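Tryptophan synthase alpha chain (Campylobacter jejuni, PDB 3THA) probably cleaves indoleglycerol phosphate to indole and glyceraldehyde 3-phosphate as the alpha subunit of tryptophan synthase, the enzyme of the last step of tryptophan biosynthesis. Local coordinates at residues B[90-95]-B[116-121]; B[228-233]-B[244-249]. All blocks are in the same frame, centred on the assembly; numbering follows the deposited sequence.

How the contacts relate
Following the chain from the N terminus, strand 90-94, the third of the eight parallel barrel strands, leads into helices 97-103 and 105-114, and contact 1 closes this loop when strand 117-121 pairs alongside. The chain then completes strands 143-148, 168-171, 202-205 and 223-226 before contact 2 opens at helix 228-233, directly after the last strand; it closes when the end of helix 239-248 and I249 pack back on that helix. The two loops follow in series, neither nesting nor crossing. Contact 1 joins neighbouring strands of the barrel wall, contact 2 two helices of its C-terminal end; their centres lie about 20 Å apart and they do not touch.

Contact 1. Residues B[90-95]-B[116-121]; sequences ALVFMV and GICALI
F93 and I117 meet where two parallel strands, their directions 22° apart, lie side by side. Four backbone hydrogen bonds join the strands. C118 N gives a nearly straight bond to L91 O (2.9 Å), and I121 N one of 2.8 Å to F93 O. Between them the bond from F93 N to A119 O is bent and weak; beyond them V95 N reaches I121 O at 3.2 Å. CA-H...O contacts accompany these bonds, with M94 CA on I121 O and L120 CA on F93 O.

These are the third and fourth strands of the TIM barrel, linked by a right-handed beta-alpha-beta crossover through helices 97-103 and 105-114. The second of these helices ends in a Schellman motif with G116, at positive phi, as its C-prime residue. Strands 44-48 and 143-148 continue the sheet beyond the pair.

Apolar contacts fall on both faces of the sheet. On the outer one, under helix 75-83, I117 lays CD1 over the centre of the F93 ring, a CH-pi contact of 3.8 Å from CD1 to the centroid. Its chi2 of -82° turns CD1 there, while L120 CD2 comes to the ring edge, 3.8 Å from F93 CB. On the face carrying V92, M94, A119 and I121, V92 CG2 packs on A119 CB and V92 CG1 on I121 CG1, the V92 and I121 side chains crossing at about a right angle. M94, a selenomethionine whose chain runs extended beyond CG, has SE 4.0 Å from I121 CD1. Both M94 and I121 touch E46, one of two predicted proton acceptors, so this end of the face borders the probable active site; M94 also packs on A56 of the second subunit.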
loop_
_atom_site.group_PDB
_atom_site.type_symbol
_atom_site.label_atom_id
_atom_site.label_comp_id
_atom_site.label_asym_id
_atom_site.label_seq_id
_atom_site.Cartn_x
_atom_site.Cartn_y
_atom_site.Cartn_z
ATOM N N ALA B 90 18.917 6.255 -14.410
ATOM C CA ALA B 90 17.515 6.613 -14.602
ATOM C C ALA B 90 16.796 6.794 -13.274
ATOM O O ALA B 90 16.864 5.910 -12.392
ATOM C CB ALA B 90 16.793 5.569 -15.457
ATOM N N LEU B 91 16.077 7.913 -13.165
ATOM C CA LEU B 91 15.245 8.222 -12.020
ATOM C C LEU B 91 13.743 8.080 -12.351
ATOM O O LEU B 91 13.240 8.659 -13.318
ATOM C CB LEU B 91 15.582 9.619 -11.512
ATOM C CG LEU B 91 17.053 9.804 -11.095
ATOM C CD1 LEU B 91 17.335 11.231 -10.670
ATOM C CD2 LEU B 91 17.462 8.795 -9.974
ATOM N N VAL B 92 13.053 7.278 -11.548
ATOM C CA VAL B 92 11.654 6.959 -11.751
ATOM C C VAL B 92 10.882 7.214 -10.435
ATOM O O VAL B 92 11.229 6.661 -9.389
ATOM C CB VAL B 92 11.489 5.467 -12.178
ATOM C CG1 VAL B 92 10.030 5.020 -12.098
ATOM C CG2 VAL B 92 11.977 5.287 -13.604
ATOM N N PHE B 93 9.861 8.070 -10.482
ATOM C CA PHE B 93 8.979 8.213 -9.347
ATOM C C PHE B 93 8.100 6.998 -9.177
ATOM O O PHE B 93 7.589 6.435 -10.138
ATOM C CB PHE B 93 8.097 9.436 -9.475
ATOM C CG PHE B 93 8.723 10.682 -8.969
ATOM C CD1 PHE B 93 9.474 10.679 -7.798
ATOM C CD2 PHE B 93 8.549 11.869 -9.649
ATOM C CE1 PHE B 93 10.058 11.840 -7.318
ATOM C CE2 PHE B 93 9.150 13.054 -9.189
ATOM C CZ PHE B 93 9.887 13.036 -8.024
HETATM N N MSE B 94 7.929 6.584 -7.939
HETATM C CA MSE B 94 6.865 5.688 -7.585
HETATM C C MSE B 94 6.171 6.401 -6.437
HETATM O O MSE B 94 6.712 6.507 -5.369
HETATM C CB MSE B 94 7.421 4.329 -7.204
HETATM C CG MSE B 94 6.458 3.366 -6.617
HETATM SE SE MSE B 94 7.195 1.607 -7.040
HETATM C CE MSE B 94 6.089 0.509 -5.977
ATOM N N VAL B 95 4.995 6.949 -6.706
ATOM C CA VAL B 95 4.189 7.654 -5.726
ATOM C C VAL B 95 2.735 7.231 -5.889
ATOM O O VAL B 95 2.328 6.795 -6.940
ATOM C CB VAL B 95 4.247 9.216 -5.957
ATOM C CG1 VAL B 95 5.614 9.768 -5.636
ATOM C CG2 VAL B 95 3.876 9.570 -7.369
ATOM N N GLY B 116 14.862 15.561 -14.603
ATOM C CA GLY B 116 15.424 14.285 -15.074
ATOM C C GLY B 116 14.699 12.982 -14.712
ATOM O O GLY B 116 15.218 11.864 -14.950
ATOM N N ILE B 117 13.526 13.094 -14.109
ATOM C CA ILE B 117 12.668 11.934 -13.929
ATOM C C ILE B 117 12.130 11.509 -15.309
ATOM O O ILE B 117 11.657 12.349 -16.098
ATOM C CB ILE B 117 11.499 12.249 -12.983
ATOM C CG1 ILE B 117 12.022 12.823 -11.643
ATOM C CG2 ILE B 117 10.541 11.029 -12.872
ATOM C CD1 ILE B 117 12.523 11.810 -10.574
ATOM N N CYS B 118 12.198 10.210 -15.592
ATOM C CA CYS B 118 11.891 9.703 -16.929
ATOM C C CYS B 118 10.639 8.844 -16.938
ATOM O O CYS B 118 10.169 8.484 -18.014
ATOM C CB CYS B 118 13.085 8.898 -17.474
ATOM S SG CYS B 118 13.257 7.294 -16.654
ATOM N N ALA B 119 10.108 8.491 -15.755
ATOM C CA ALA B 119 8.906 7.636 -15.657
ATOM C C ALA B 119 8.224 7.682 -14.299
ATOM O O ALA B 119 8.877 7.917 -13.278
ATOM C CB ALA B 119 9.258 6.214 -15.975
ATOM N N LEU B 120 6.925 7.382 -14.274
ATOM C CA LEU B 120 6.175 7.311 -13.038
ATOM C C LEU B 120 5.563 5.954 -12.943
ATOM O O LEU B 120 5.058 5.444 -13.929
ATOM C CB LEU B 120 5.020 8.299 -13.053
ATOM C CG LEU B 120 5.248 9.733 -13.541
ATOM C CD1 LEU B 120 3.903 10.443 -13.651
ATOM C CD2 LEU B 120 6.138 10.496 -12.571
ATOM N N ILE B 121 5.590 5.373 -11.751
ATOM C CA ILE B 121 4.809 4.218 -11.429
ATOM C C ILE B 121 3.805 4.675 -10.356
ATOM O O ILE B 121 4.209 5.177 -9.303
ATOM C CB ILE B 121 5.691 3.154 -10.790
ATOM C CG1 ILE B 121 6.923 2.876 -11.654
ATOM C CG2 ILE B 121 4.895 1.866 -10.474
ATOM C CD1 ILE B 121 7.917 1.941 -11.004
#

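Contact 2. Residues B[228-233]-B[244-249]; sequences TSIVKC and KDIEEI
I230 and C233 face D245, I246 and I249 across two helical segments that run roughly antiparallel, their directions 154° apart and their short axes 9.6 Å from each other at closest approach. The backbones come nearest at C233 and D245, with 6.4 Å between CA and CA.

No hydrogen bond joins the two segments; the contact is made by apolar groups, with the sulfur of C233 among them. C233 SG, anti to the carbonyl carbon (chi1 -59°), projects from its helix toward the other segment. There C233 SG meets D245 CB at 3.6 Å, touching the aliphatic base of that residue and not its carboxylate. C233 SG also lies 4.0 Å from I249 CD1 and, more loosely, near I246 CG1, so one atom meets three residues spread over a turn of the opposing segment.

In the TIM barrel of the alpha subunit, helix 228-233 follows directly on the last strand, 223-226, and helix 239-248 is the final helix of the chain; their packing holds the helix that follows the last strand against the helix that ends the chain. Beneath them, I230 touches A18 of the first strand, 15-21, and I246 touches I42.

I230 continues the apolar row beside C233. I230 CG1 sits 4.1 Å from I246 CG1, the two side chains crossing at about a right angle, and I230 CD1 comes within 3.9 Å of I249 CD1, where the approach is oblique. The outer methyl of I249 therefore rests against both I230 CD1 and C233 SG. I249 CD1 lies anti to its own CA (chi2 167°), which carries the methyl out to the tip of the side chain, and I249 O accepts a hydrogen bond from N211 ND2. At the N-terminal end of segment 228-233, T228 packs on D57 of the second subunit.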
loop_
_atom_site.group_PDB
_atom_site.type_symbol
_atom_site.label_atom_id
_atom_site.label_comp_id
_atom_site.label_asym_id
_atom_site.label_seq_id
_atom_site.Cartn_x
_atom_site.Cartn_y
_atom_site.Cartn_z
ATOM N N THR B 228 11.339 -3.719 -0.733
ATOM C CA THR B 228 11.451 -3.928 0.698
ATOM C C THR B 228 12.897 -4.035 1.167
ATOM O O THR B 228 13.322 -3.222 1.982
ATOM C CB THR B 228 10.656 -5.185 1.121
ATOM O OG1 THR B 228 11.136 -6.344 0.384
ATOM C CG2 THR B 228 9.156 -4.932 0.816
ATOM N N SER B 229 13.634 -5.005 0.624
ATOM C CA SER B 229 15.002 -5.291 1.021
ATOM C C SER B 229 15.993 -4.145 0.951
ATOM O O SER B 229 16.788 -3.992 1.871
ATOM C CB SER B 229 15.544 -6.437 0.208
ATOM O OG SER B 229 14.961 -7.600 0.688
ATOM N N ILE B 230 15.975 -3.369 -0.136
ATOM C CA ILE B 230 16.873 -2.230 -0.269
ATOM C C ILE B 230 16.548 -1.260 0.850
ATOM O O ILE B 230 17.428 -0.868 1.602
ATOM C CB ILE B 230 16.799 -1.539 -1.671
ATOM C CG1 ILE B 230 17.928 -2.031 -2.593
ATOM C CG2 ILE B 230 17.064 -0.026 -1.562
ATOM C CD1 ILE B 230 17.877 -3.463 -2.966
ATOM N N VAL B 231 15.274 -0.914 0.992
ATOM C CA VAL B 231 14.859 -0.061 2.095
ATOM C C VAL B 231 15.430 -0.572 3.447
ATOM O O VAL B 231 15.818 0.235 4.306
ATOM C CB VAL B 231 13.308 0.138 2.140
ATOM C CG1 VAL B 231 12.891 0.965 3.373
ATOM C CG2 VAL B 231 12.822 0.838 0.868
ATOM N N LYS B 232 15.535 -1.897 3.608
ATOM C CA LYS B 232 15.999 -2.463 4.873
ATOM C C LYS B 232 17.476 -2.118 5.070
ATOM O O LYS B 232 17.932 -1.981 6.196
ATOM C CB LYS B 232 15.683 -3.983 5.021
ATOM C CG LYS B 232 16.793 -4.993 4.616
ATOM C CD LYS B 232 16.440 -6.463 5.006
ATOM C CE LYS B 232 15.385 -7.101 4.044
ATOM N NZ LYS B 232 15.229 -8.599 4.151
ATOM N N CYS B 233 18.198 -1.947 3.967
ATOM C CA CYS B 233 19.609 -1.497 4.021
ATOM C C CYS B 233 19.704 -0.114 4.631
ATOM O O CYS B 233 20.569 0.155 5.402
ATOM C CB CYS B 233 20.247 -1.488 2.622
ATOM S SG CYS B 233 20.217 -3.136 1.869
ATOM N N LYS B 244 27.401 -1.120 0.803
ATOM C CA LYS B 244 27.981 -2.472 0.725
ATOM C C LYS B 244 26.890 -3.549 0.569
ATOM O O LYS B 244 27.039 -4.476 -0.219
ATOM C CB LYS B 244 28.933 -2.763 1.922
ATOM C CG LYS B 244 28.976 -4.232 2.430
ATOM C CD LYS B 244 29.742 -4.383 3.758
ATOM C CE LYS B 244 29.120 -5.439 4.662
ATOM N NZ LYS B 244 30.186 -6.190 5.395
ATOM N N ASP B 245 25.809 -3.403 1.324
ATOM C CA ASP B 245 24.652 -4.294 1.274
ATOM C C ASP B 245 23.893 -4.231 -0.064
ATOM O O ASP B 245 23.262 -5.202 -0.463
ATOM C CB ASP B 245 23.671 -3.910 2.369
ATOM C CG ASP B 245 24.156 -4.250 3.731
ATOM O OD1 ASP B 245 25.241 -4.858 3.837
ATOM O OD2 ASP B 245 23.453 -3.905 4.708
ATOM N N ILE B 246 23.938 -3.082 -0.732
ATOM C CA ILE B 246 23.328 -2.928 -2.034
ATOM C C ILE B 246 24.221 -3.444 -3.152
ATOM O O ILE B 246 23.871 -3.372 -4.328
ATOM C CB ILE B 246 22.984 -1.469 -2.319
ATOM C CG1 ILE B 246 21.796 -1.033 -1.495
ATOM C CG2 ILE B 246 22.669 -1.271 -3.752
ATOM C CD1 ILE B 246 21.606 0.455 -1.506
ATOM N N GLU B 247 25.384 -3.951 -2.816
ATOM C CA GLU B 247 26.182 -4.525 -3.865
ATOM C C GLU B 247 26.342 -6.010 -3.595
ATOM O O GLU B 247 26.893 -6.776 -4.420
ATOM C CB GLU B 247 27.518 -3.795 -3.993
ATOM C CG GLU B 247 28.150 -4.036 -5.362
ATOM C CD GLU B 247 29.111 -2.953 -5.795
ATOM O OE1 GLU B 247 29.660 -2.250 -4.904
ATOM O OE2 GLU B 247 29.320 -2.825 -7.032
ATOM N N GLU B 248 25.847 -6.389 -2.413
ATOM C CA GLU B 248 25.692 -7.788 -2.031
ATOM C C GLU B 248 24.475 -8.292 -2.808
ATOM O O GLU B 248 24.471 -9.373 -3.382
ATOM C CB GLU B 248 25.454 -7.899 -0.520
ATOM C CG GLU B 248 25.690 -9.286 0.087
ATOM C CD GLU B 248 26.294 -9.222 1.520
ATOM O OE1 GLU B 248 26.267 -8.130 2.171
ATOM O OE2 GLU B 248 26.819 -10.262 1.993
ATOM N N ILE B 249 23.454 -7.468 -2.859
ATOM C CA ILE B 249 22.239 -7.850 -3.527
ATOM C C ILE B 249 22.446 -8.011 -5.040
ATOM O O ILE B 249 21.914 -8.940 -5.621
ATOM C CB ILE B 249 21.120 -6.913 -3.114
ATOM C CG1 ILE B 249 20.871 -7.086 -1.608
ATOM C CG2 ILE B 249 19.829 -7.149 -3.933
ATOM C CD1 ILE B 249 19.996 -6.010 -0.958
#